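MccF (Escherichia coli, PDB 4IIY) acts as a microcin C7 self-immunity protein, probably a hydrolase of the S66 carboxypeptidase family that inactivates the toxin. Local coordinates at residues P170-G173 with L178-I181; Y200-K205 with G333-H338; K226-F231 with L300-L305. The protein carries 1 engineered substitution. All coordinates share one frame; numbering follows the deposited sequence.

Interaction 1: P170-G173 with L178-I181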
loop_
_atom_site.group_PDB
_atom_site.type_symbol
_atom_site.label_atom_id
_atom_site.label_comp_id
_atom_site.label_asym_id
_atom_site.label_seq_id
_atom_site.Cartn_x
_atom_site.Cartn_y
_atom_site.Cartn_z
ATOM N N PRO B 170 -4.865 -14.944 16.434
ATOM C CA PRO B 170 -5.840 -13.889 16.737
ATOM C C PRO B 170 -7.256 -14.436 16.881
ATOM O O PRO B 170 -8.010 -13.960 17.724
ATOM C CB PRO B 170 -5.740 -12.949 15.525
ATOM C CG PRO B 170 -5.211 -13.805 14.422
ATOM C CD PRO B 170 -4.274 -14.784 15.095
ATOM N N SER B 171 -7.626 -15.428 16.082
ATOM C CA SER B 171 -9.025 -15.841 16.068
ATOM C C SER B 171 -9.369 -16.849 17.158
ATOM O O SER B 171 -10.361 -16.699 17.869
ATOM C CB SER B 171 -9.406 -16.414 14.700
ATOM O OG SER B 171 -9.051 -15.536 13.646
ATOM N N PHE B 172 -8.571 -17.903 17.268
ATOM C CA PHE B 172 -8.883 -18.957 18.230
ATOM C C PHE B 172 -8.222 -18.763 19.591
ATOM O O PHE B 172 -8.555 -19.475 20.529
ATOM C CB PHE B 172 -8.634 -20.353 17.643
ATOM C CG PHE B 172 -9.605 -20.714 16.556
ATOM C CD1 PHE B 172 -10.965 -20.687 16.807
ATOM C CD2 PHE B 172 -9.173 -21.043 15.282
ATOM C CE1 PHE B 172 -11.881 -20.995 15.801
ATOM C CE2 PHE B 172 -10.078 -21.364 14.289
ATOM C CZ PHE B 172 -11.429 -21.337 14.551
ATOM N N GLY B 173 -7.315 -17.793 19.700
ATOM C CA GLY B 173 -6.781 -17.393 20.989
ATOM C C GLY B 173 -7.582 -16.287 21.667
ATOM O O GLY B 173 -7.263 -15.874 22.783
ATOM N N LEU B 178 -16.512 -14.326 22.608
ATOM C CA LEU B 178 -16.560 -14.134 21.164
ATOM C C LEU B 178 -15.953 -15.291 20.376
ATOM O O LEU B 178 -16.382 -15.568 19.256
ATOM C CB LEU B 178 -15.950 -12.784 20.771
ATOM C CG LEU B 178 -16.637 -11.589 21.447
ATOM C CD1 LEU B 178 -16.008 -10.269 21.000
ATOM C CD2 LEU B 178 -18.130 -11.596 21.164
ATOM N N VAL B 179 -14.974 -15.978 20.954
ATOM C CA VAL B 179 -14.320 -17.065 20.235
ATOM C C VAL B 179 -15.307 -18.169 19.878
ATOM O O VAL B 179 -15.152 -18.829 18.860
ATOM C CB VAL B 179 -13.107 -17.626 21.012
ATOM C CG1 VAL B 179 -13.536 -18.326 22.307
ATOM C CG2 VAL B 179 -12.296 -18.567 20.138
ATOM N N ASP B 180 -16.331 -18.365 20.705
ATOM C CA ASP B 180 -17.297 -19.430 20.447
ATOM C C ASP B 180 -18.119 -19.148 19.195
ATOM O O ASP B 180 -18.484 -20.067 18.461
ATOM C CB ASP B 180 -18.186 -19.645 21.674
ATOM C CG ASP B 180 -17.380 -20.038 22.899
ATOM O OD1 ASP B 180 -16.532 -20.946 22.772
ATOM O OD2 ASP B 180 -17.579 -19.426 23.974
ATOM N N ILE B 181 -18.404 -17.879 18.948
ATOM C CA ILE B 181 -19.164 -17.490 17.772
ATOM C C ILE B 181 -18.306 -17.646 16.507
ATOM O O ILE B 181 -18.777 -18.131 15.475
ATOM C CB ILE B 181 -19.697 -16.050 17.929
ATOM C CG1 ILE B 181 -20.484 -15.909 19.241
ATOM C CG2 ILE B 181 -20.555 -15.656 16.749
ATOM C CD1 ILE B 181 -21.609 -16.918 19.416
#

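Interaction 2: Y200-K205 with G333-H338. With 1EI (5'-O-(L-alpha-glutamylsulfamoyl)inosine), chain K.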
loop_
_atom_site.group_PDB
_atom_site.type_symbol
_atom_site.label_atom_id
_atom_site.label_comp_id
_atom_site.label_asym_id
_atom_site.label_seq_id
_atom_site.Cartn_x
_atom_site.Cartn_y
_atom_site.Cartn_z
ATOM N N TYR B 200 -25.916 -16.830 6.012
ATOM C CA TYR B 200 -25.148 -16.493 7.203
ATOM C C TYR B 200 -26.018 -16.037 8.369
ATOM O O TYR B 200 -26.999 -15.310 8.185
ATOM C CB TYR B 200 -24.118 -15.406 6.891
ATOM C CG TYR B 200 -22.881 -15.940 6.217
ATOM C CD1 TYR B 200 -21.837 -16.481 6.967
ATOM C CD2 TYR B 200 -22.752 -15.910 4.836
ATOM C CE1 TYR B 200 -20.707 -16.981 6.364
ATOM C CE2 TYR B 200 -21.618 -16.411 4.221
ATOM C CZ TYR B 200 -20.605 -16.941 4.991
ATOM O OH TYR B 200 -19.485 -17.444 4.369
ATOM N N THR B 201 -25.628 -16.462 9.567
ATOM C CA THR B 201 -26.137 -15.886 10.797
ATOM C C THR B 201 -25.489 -14.524 11.005
ATOM O O THR B 201 -24.427 -14.232 10.440
ATOM C CB THR B 201 -25.793 -16.781 11.994
ATOM O OG1 THR B 201 -24.376 -17.012 12.022
ATOM C CG2 THR B 201 -26.501 -18.114 11.874
ATOM N N LEU B 202 -26.140 -13.688 11.801
ATOM C CA LEU B 202 -25.641 -12.362 12.124
ATOM C C LEU B 202 -25.226 -12.360 13.585
ATOM O O LEU B 202 -26.071 -12.537 14.460
ATOM C CB LEU B 202 -26.752 -11.331 11.918
ATOM C CG LEU B 202 -26.375 -9.876 12.207
ATOM C CD1 LEU B 202 -25.417 -9.353 11.149
ATOM C CD2 LEU B 202 -27.629 -8.999 12.282
ATOM N N PRO B 203 -23.924 -12.184 13.869
ATOM C CA PRO B 203 -23.538 -12.123 15.286
ATOM C C PRO B 203 -24.326 -11.053 16.038
ATOM O O PRO B 203 -24.514 -9.944 15.546
ATOM C CB PRO B 203 -22.051 -11.763 15.226
ATOM C CG PRO B 203 -21.603 -12.340 13.918
ATOM C CD PRO B 203 -22.753 -12.117 12.980
ATOM N N GLU B 204 -24.782 -11.395 17.238
ATOM C CA GLU B 204 -25.597 -10.471 18.017
ATOM C C GLU B 204 -24.776 -9.299 18.527
ATOM O O GLU B 204 -25.265 -8.171 18.586
ATOM C CB GLU B 204 -26.271 -11.195 19.182
ATOM C CG GLU B 204 -27.349 -12.170 18.730
ATOM C CD GLU B 204 -28.090 -12.820 19.883
ATOM O OE1 GLU B 204 -27.475 -13.044 20.948
ATOM O OE2 GLU B 204 -29.295 -13.111 19.719
ATOM N N LYS B 205 -23.520 -9.565 18.872
ATOM C CA LYS B 205 -22.628 -8.545 19.410
ATOM C C LYS B 205 -21.247 -8.734 18.808
ATOM O O LYS B 205 -20.891 -9.844 18.390
ATOM C CB LYS B 205 -22.522 -8.671 20.931
ATOM C CG LYS B 205 -23.829 -8.504 21.690
ATOM C CD LYS B 205 -24.253 -7.056 21.719
ATOM C CE LYS B 205 -25.504 -6.876 22.563
ATOM N NZ LYS B 205 -25.288 -7.285 23.975
ATOM N N GLY B 333 -20.436 -3.562 6.762
ATOM C CA GLY B 333 -20.244 -4.095 8.097
ATOM C C GLY B 333 -20.406 -5.597 8.230
ATOM O O GLY B 333 -20.838 -6.088 9.269
ATOM N N PHE B 334 -20.051 -6.349 7.197
ATOM C CA PHE B 334 -20.043 -7.806 7.294
ATOM C C PHE B 334 -18.993 -8.254 8.320
ATOM O O PHE B 334 -17.893 -7.689 8.384
ATOM C CB PHE B 334 -19.779 -8.418 5.906
ATOM C CG PHE B 334 -19.955 -9.920 5.825
ATOM C CD1 PHE B 334 -21.117 -10.542 6.257
ATOM C CD2 PHE B 334 -18.968 -10.701 5.248
ATOM C CE1 PHE B 334 -21.267 -11.918 6.148
ATOM C CE2 PHE B 334 -19.117 -12.071 5.125
ATOM C CZ PHE B 334 -20.272 -12.683 5.581
ATOM N N ASP B 335 -19.342 -9.261 9.116
ATOM C CA ASP B 335 -18.481 -9.743 10.191
ATOM C C ASP B 335 -17.474 -10.769 9.685
ATOM O O ASP B 335 -17.432 -11.913 10.144
ATOM C CB ASP B 335 -19.323 -10.325 11.326
ATOM C CG ASP B 335 -20.193 -9.276 11.983
ATOM O OD1 ASP B 335 -19.646 -8.443 12.742
ATOM O OD2 ASP B 335 -21.419 -9.262 11.715
ATOM N N CYS B 336 -16.650 -10.341 8.738
ATOM C CA CYS B 336 -15.583 -11.184 8.218
ATOM C C CYS B 336 -14.394 -10.267 8.002
ATOM O O CYS B 336 -14.184 -9.738 6.901
ATOM C CB CYS B 336 -16.030 -11.889 6.932
ATOM S SG CYS B 336 -14.870 -13.110 6.299
ATOM N N SER B 337 -13.646 -10.036 9.073
ATOM C CA SER B 337 -12.641 -8.985 9.089
ATOM C C SER B 337 -11.771 -9.172 10.318
ATOM O O SER B 337 -11.675 -10.284 10.837
ATOM C CB SER B 337 -13.319 -7.614 9.105
ATOM O OG SER B 337 -13.986 -7.400 10.335
ATOM N N HIS B 338 -11.136 -8.094 10.779
ATOM C CA HIS B 338 -10.316 -8.147 11.984
ATOM C C HIS B 338 -11.137 -8.008 13.275
ATOM O O HIS B 338 -10.585 -8.149 14.372
ATOM C CB HIS B 338 -9.268 -7.037 11.971
ATOM C CG HIS B 338 -8.136 -7.245 11.011
ATOM N ND1 HIS B 338 -8.295 -7.306 9.640
ATOM C CD2 HIS B 338 -6.807 -7.341 11.238
ATOM C CE1 HIS B 338 -7.107 -7.449 9.069
ATOM N NE2 HIS B 338 -6.189 -7.473 10.017
HETATM O O6 1EI K . -0.229 -6.564 20.649
HETATM C C6 1EI K . -1.393 -6.661 20.204
HETATM N N1 1EI K . -2.454 -6.223 20.912
HETATM C C2 1EI K . -3.711 -6.323 20.448
HETATM N N3 1EI K . -4.015 -6.866 19.257
HETATM C C5 1EI K . -1.642 -7.267 18.884
HETATM C C4 1EI K . -3.037 -7.341 18.456
HETATM N N7 1EI K . -0.905 -7.818 17.898
HETATM C C8 1EI K . -1.754 -8.208 16.918
HETATM N N9 1EI K . -3.019 -7.918 17.260
HETATM C "C1'" 1EI K . -4.223 -8.177 16.453
HETATM O "O4'" 1EI K . -4.081 -9.335 15.644
HETATM C "C2'" 1EI K . -4.413 -7.022 15.492
HETATM O "O2'" 1EI K . -5.244 -6.024 16.086
HETATM C "C3'" 1EI K . -5.074 -7.672 14.298
HETATM O "O3'" 1EI K . -6.471 -7.390 14.314
HETATM C "C4'" 1EI K . -4.886 -9.168 14.480
HETATM C "C5'" 1EI K . -4.228 -9.811 13.266
HETATM O "O5'" 1EI K . -2.914 -9.283 13.060
HETATM S SBF 1EI K . -2.242 -9.509 11.699
HETATM O OAE 1EI K . -0.812 -9.592 11.900
HETATM O OAF 1EI K . -2.790 -10.732 11.176
HETATM N NAQ 1EI K . -2.648 -8.308 10.810
HETATM C C 1EI K . -2.395 -8.156 9.493
HETATM O O 1EI K . -1.816 -8.939 8.748
HETATM C CA 1EI K . -2.924 -6.898 8.865
HETATM N N 1EI K . -3.505 -6.024 9.870
HETATM C CB 1EI K . -1.810 -6.199 8.093
HETATM C CG 1EI K . -2.342 -5.563 6.812
HETATM C CD 1EI K . -3.003 -4.237 7.113
HETATM O OE1 1EI K . -3.358 -3.989 8.284
HETATM O OE2 1EI K . -3.166 -3.440 6.173
#

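Interaction 3: K226-F231 with L300-L305. With 1EI (5'-O-(L-alpha-glutamylsulfamoyl)inosine), chain K; EDO (1,2-ethanediol), chain L.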
loop_
_atom_site.group_PDB
_atom_site.type_symbol
_atom_site.label_atom_id
_atom_site.label_comp_id
_atom_site.label_asym_id
_atom_site.label_seq_id
_atom_site.Cartn_x
_atom_site.Cartn_y
_atom_site.Cartn_z
ATOM N N LYS B 226 -23.809 -3.679 19.709
ATOM C CA LYS B 226 -24.871 -4.238 18.887
ATOM C C LYS B 226 -24.429 -4.234 17.422
ATOM O O LYS B 226 -23.685 -3.354 16.986
ATOM C CB LYS B 226 -26.164 -3.438 19.049
ATOM C CG LYS B 226 -26.769 -3.528 20.444
ATOM C CD LYS B 226 -27.544 -4.825 20.632
ATOM C CE LYS B 226 -28.052 -4.969 22.063
ATOM N NZ LYS B 226 -28.797 -3.767 22.530
ATOM N N ASN B 227 -24.909 -5.205 16.660
ATOM C CA ASN B 227 -24.515 -5.284 15.260
ATOM C C ASN B 227 -25.163 -4.198 14.424
ATOM O O ASN B 227 -26.379 -4.174 14.255
ATOM C CB ASN B 227 -24.803 -6.661 14.681
ATOM C CG ASN B 227 -23.889 -6.985 13.529
ATOM O OD1 ASN B 227 -23.593 -6.122 12.699
ATOM N ND2 ASN B 227 -23.389 -8.208 13.504
ATOM N N ASN B 228 -24.332 -3.307 13.898
ATOM C CA ASN B 228 -24.799 -2.154 13.142
ATOM C C ASN B 228 -24.553 -2.278 11.640
ATOM O O ASN B 228 -24.474 -1.273 10.929
ATOM C CB ASN B 228 -24.168 -0.869 13.684
ATOM C CG ASN B 228 -22.656 -0.877 13.596
ATOM O OD1 ASN B 228 -22.034 -1.927 13.421
ATOM N ND2 ASN B 228 -22.051 0.301 13.724
ATOM N N CYS B 229 -24.419 -3.504 11.153
ATOM C CA CYS B 229 -24.317 -3.787 9.723
ATOM C C CYS B 229 -25.478 -3.110 8.984
ATOM O O CYS B 229 -26.613 -3.122 9.489
ATOM C CB CYS B 229 -24.370 -5.308 9.534
ATOM S SG CYS B 229 -24.019 -5.953 7.891
ATOM N N ALA B 230 -25.227 -2.558 7.803
ATOM C CA ALA B 230 -26.261 -1.871 7.032
ATOM C C ALA B 230 -26.248 -2.359 5.597
ATOM O O ALA B 230 -25.180 -2.613 5.027
ATOM C CB ALA B 230 -26.052 -0.360 7.078
ATOM N N PHE B 231 -27.432 -2.493 5.013
ATOM C CA PHE B 231 -27.582 -2.916 3.628
ATOM C C PHE B 231 -28.058 -1.722 2.806
ATOM O O PHE B 231 -29.219 -1.303 2.913
ATOM C CB PHE B 231 -28.598 -4.062 3.516
ATOM C CG PHE B 231 -28.114 -5.387 4.060
ATOM C CD1 PHE B 231 -27.788 -6.419 3.198
ATOM C CD2 PHE B 231 -28.010 -5.608 5.426
ATOM C CE1 PHE B 231 -27.360 -7.643 3.673
ATOM C CE2 PHE B 231 -27.572 -6.834 5.911
ATOM C CZ PHE B 231 -27.252 -7.855 5.031
ATOM N N LEU B 300 -18.247 -4.473 2.545
ATOM C CA LEU B 300 -17.215 -3.913 3.410
ATOM C C LEU B 300 -17.229 -4.684 4.721
ATOM O O LEU B 300 -18.245 -4.688 5.439
ATOM C CB LEU B 300 -17.481 -2.437 3.713
ATOM C CG LEU B 300 -17.601 -1.473 2.533
ATOM C CD1 LEU B 300 -17.926 -0.077 3.044
ATOM C CD2 LEU B 300 -16.325 -1.452 1.692
ATOM N N GLY B 301 -16.128 -5.352 5.051
ATOM C CA GLY B 301 -16.008 -5.937 6.376
ATOM C C GLY B 301 -15.915 -4.837 7.425
ATOM O O GLY B 301 -15.425 -3.736 7.142
ATOM N N LYS B 302 -16.375 -5.105 8.644
ATOM C CA LYS B 302 -16.210 -4.109 9.702
ATOM C C LYS B 302 -14.728 -3.761 9.840
ATOM O O LYS B 302 -13.877 -4.647 9.890
ATOM C CB LYS B 302 -16.730 -4.620 11.048
ATOM C CG LYS B 302 -18.243 -4.799 11.135
ATOM C CD LYS B 302 -18.656 -5.027 12.592
ATOM C CE LYS B 302 -20.161 -4.984 12.781
ATOM N NZ LYS B 302 -20.844 -6.091 12.060
ATOM N N HIS B 303 -14.433 -2.473 9.957
ATOM C CA HIS B 303 -13.062 -1.982 10.034
ATOM C C HIS B 303 -12.625 -1.854 11.489
ATOM O O HIS B 303 -13.165 -1.023 12.226
ATOM C CB HIS B 303 -12.980 -0.601 9.364
ATOM C CG HIS B 303 -11.582 -0.125 9.104
ATOM N ND1 HIS B 303 -11.139 0.185 7.837
ATOM C CD2 HIS B 303 -10.537 0.119 9.938
ATOM C CE1 HIS B 303 -9.874 0.576 7.893
ATOM N NE2 HIS B 303 -9.485 0.550 9.158
ATOM N N GLU B 304 -11.641 -2.639 11.914
ATOM C CA GLU B 304 -11.148 -2.613 13.292
ATOM C C GLU B 304 -10.519 -1.258 13.633
ATOM O O GLU B 304 -9.539 -0.854 13.008
ATOM C CB GLU B 304 -10.106 -3.718 13.466
ATOM C CG GLU B 304 -9.398 -3.744 14.818
ATOM C CD GLU B 304 -8.269 -4.766 14.875
ATOM O OE1 GLU B 304 -7.574 -4.982 13.861
ATOM O OE2 GLU B 304 -8.088 -5.382 15.951
ATOM N N LEU B 305 -11.085 -0.556 14.615
ATOM C CA LEU B 305 -10.483 0.669 15.147
ATOM C C LEU B 305 -10.120 1.670 14.038
ATOM O O LEU B 305 -9.009 2.192 13.984
ATOM C CB LEU B 305 -9.271 0.326 16.020
ATOM C CG LEU B 305 -9.577 -0.564 17.229
ATOM C CD1 LEU B 305 -8.307 -1.050 17.905
ATOM C CD2 LEU B 305 -10.454 0.189 18.218
HETATM O O6 1EI K . -0.229 -6.564 20.649
HETATM C C6 1EI K . -1.393 -6.661 20.204
HETATM N N1 1EI K . -2.454 -6.223 20.912
HETATM C C2 1EI K . -3.711 -6.323 20.448
HETATM N N3 1EI K . -4.015 -6.866 19.257
HETATM C C5 1EI K . -1.642 -7.267 18.884
HETATM C C4 1EI K . -3.037 -7.341 18.456
HETATM N N7 1EI K . -0.905 -7.818 17.898
HETATM C C8 1EI K . -1.754 -8.208 16.918
HETATM N N9 1EI K . -3.019 -7.918 17.260
HETATM C "C1'" 1EI K . -4.223 -8.177 16.453
HETATM O "O4'" 1EI K . -4.081 -9.335 15.644
HETATM C "C2'" 1EI K . -4.413 -7.022 15.492
HETATM O "O2'" 1EI K . -5.244 -6.024 16.086
HETATM C "C3'" 1EI K . -5.074 -7.672 14.298
HETATM O "O3'" 1EI K . -6.471 -7.390 14.314
HETATM C "C4'" 1EI K . -4.886 -9.168 14.480
HETATM C "C5'" 1EI K . -4.228 -9.811 13.266
HETATM O "O5'" 1EI K . -2.914 -9.283 13.060
HETATM S SBF 1EI K . -2.242 -9.509 11.699
HETATM O OAE 1EI K . -0.812 -9.592 11.900
HETATM O OAF 1EI K . -2.790 -10.732 11.176
HETATM N NAQ 1EI K . -2.648 -8.308 10.810
HETATM C C 1EI K . -2.395 -8.156 9.493
HETATM O O 1EI K . -1.816 -8.939 8.748
HETATM C CA 1EI K . -2.924 -6.898 8.865
HETATM N N 1EI K . -3.505 -6.024 9.870
HETATM C CB 1EI K . -1.810 -6.199 8.093
HETATM C CG 1EI K . -2.342 -5.563 6.812
HETATM C CD 1EI K . -3.003 -4.237 7.113
HETATM O OE1 1EI K . -3.358 -3.989 8.284
HETATM O OE2 1EI K . -3.166 -3.440 6.173
HETATM C C1 EDO L . -13.500 -1.926 5.083
HETATM O O1 EDO L . -13.079 -2.462 6.350
HETATM C C2 EDO L . -13.746 -0.427 5.156
HETATM O O2 EDO L . -12.501 0.259 5.357
#

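Interaction 1: P170-G173 with L178-I181
Phe172 and Val179 bring their CA atoms to 6.1 Å of one another, the nearest backbone approach between the end of the short, weakly bonded helix 168-172 and the first turn of helix 178-191. Four residues without regular structure join the two helices, so the chain folds back quickly, and the contact is small, with 103 Å² buried in all. Val179 does nearly all of the reaching. Its CG2 methyl comes to 3.5 Å from the carbonyl oxygen of Ser171 and lies 3.9 Å from O of Phe172, an apolar methyl laid against two consecutive carbonyls at the end of the first helix. The same methyl also meets the Phe172 ring at its edge, near the ring plane, with CD1 4.2 Å from CG2. The valine torsion explains this: CG2 stands opposite the backbone N, while CG1 sits between N and the carbonyl carbon (chi1 67°). On Phe172 the CB points away from the second helix, but the ring comes back, CD1 nearest, and the two side chains cross at about a right angle. Both side chains continue into a buried apolar layer, where Phe172 makes an edge-to-face pair with Phe186 and also touches Leu70, while Val179 rests on Phe69. Helix 60-72 binds the first segment through polar groups too: Arg62 NH2 holds O of Pro170 and Arg65 NE holds O of Gly173. Ser171 turns its hydroxyl back to the residue just before its helix, where OG is hydrogen-bonded to N of Ala167. The arrangement is two helices joined by a short loop and packed on helix 60-72, the first of them helping to wall the ligand pocket: Pro170 touches the bound glutamylsulfamoyl inosine directly.

Interaction 2: Y200-K205 with G333-H338
The Asp335 carboxylate, packed against Pro203, is gripped at both oxygens: OD1 pairs with Lys302 in a salt bridge, and OD2 accepts a hydrogen bond from Asn227 ND2. The proline ring and the carboxylate approach from opposite directions, in a packing contact that brings Pro203 CD to 3.4 Å from Asp335 OD2, with CG of the proline 3.8 Å from the same oxygen. Asn227 ND2 also bonds to O of Pro203, so one amide bridges the two segments. Leu202, more exposed, brings its CD1 methyl to 4.0 Å from Asp335 OD2. Asp335 is also the centre of an inverse gamma turn, closed by a weak bond from Cys336 N to Phe334 O, which bends the chain as it leaves strand 330-334 of the mixed C-terminal sheet. Just before the turn, Phe334 makes a T-shaped stack with Tyr200, the ring planes at 83° and the centroids 5.4 Å apart. CZ of the phenylalanine points at the middle of one tyrosine face, 4.0 Å above its plane. With CG anti to the backbone N (chi1 -171°), the Phe334 ring extends toward the tyrosine, whose OH is tied to O of Thr344. Beyond the turn the chain runs to His338, predicted with Glu270 to form the charge relay of a serine-peptidase-like site; the predicted nucleophile position is occupied by Ala145, a residue altered in this structure. His338 ND1 is hydrogen-bonded to Glu270 OE1, while His338 NE2 accepts a 3.1 Å bond from the ligand's amino nitrogen N.

Interaction 3: K226-F231 with L300-L305
Lys302 NZ donates to Asn227 OD1 at 2.8 Å, and the tight part of the contact gathers round this bond. The ammonium sits well above the amide plane, 40° out of it, with a C=O...N angle of 113°. The final bend of the lysine chain (chi4 65°) turns NZ to that position, where Asp335 OD1 and O of Gly333 also hold it and Trp206 adds a cation-pi contact. Asn227 OD1 has a second donor, Cys229 N at 3.2 Å and closer to the amide plane, which closes an Asx turn. With a leucine in place of Asn227, Lys302 would probably lose a neutral acceptor, the Asx turn its closing bond, and Pro203 O and Asp335 OD2 the ND2 group that bridges them. The other side is looser: exposed Asn228 merely lays OD1 3.6 Å from Lys302 CE. Past the lysine, the chain turns toward the ligand, and the carboxylate of Glu304 takes both ribose hydroxyls, O3' at 2.7 Å from OE1 and O2' at 2.9 Å from OE2. A carboxylate taking both hydroxyls of a ribose is a common way to hold a nucleoside, here in the ligand pocket of this S66 family member.

How the interactions relate
Followed from the N terminus, interaction 1 comes first and closes a four-residue loop between helices 168-172 and 178-191 before the others open. The chain then starts interaction 2 at 200-205 and interaction 3 at 226-231; interaction 3 closes at 300-305 and interaction 2 only at 333-338, so the third nests inside the second. The nested pair have centres about 7 Å apart and are joined through Lys302 and Asp335. They tie two loops to the ends of neighbouring strands 297-301 and 330-334. Interaction 1 meets interaction 2 lightly, Leu178 CD2 against Lys205 O, and all three contacts include a residue of the ligand pocket.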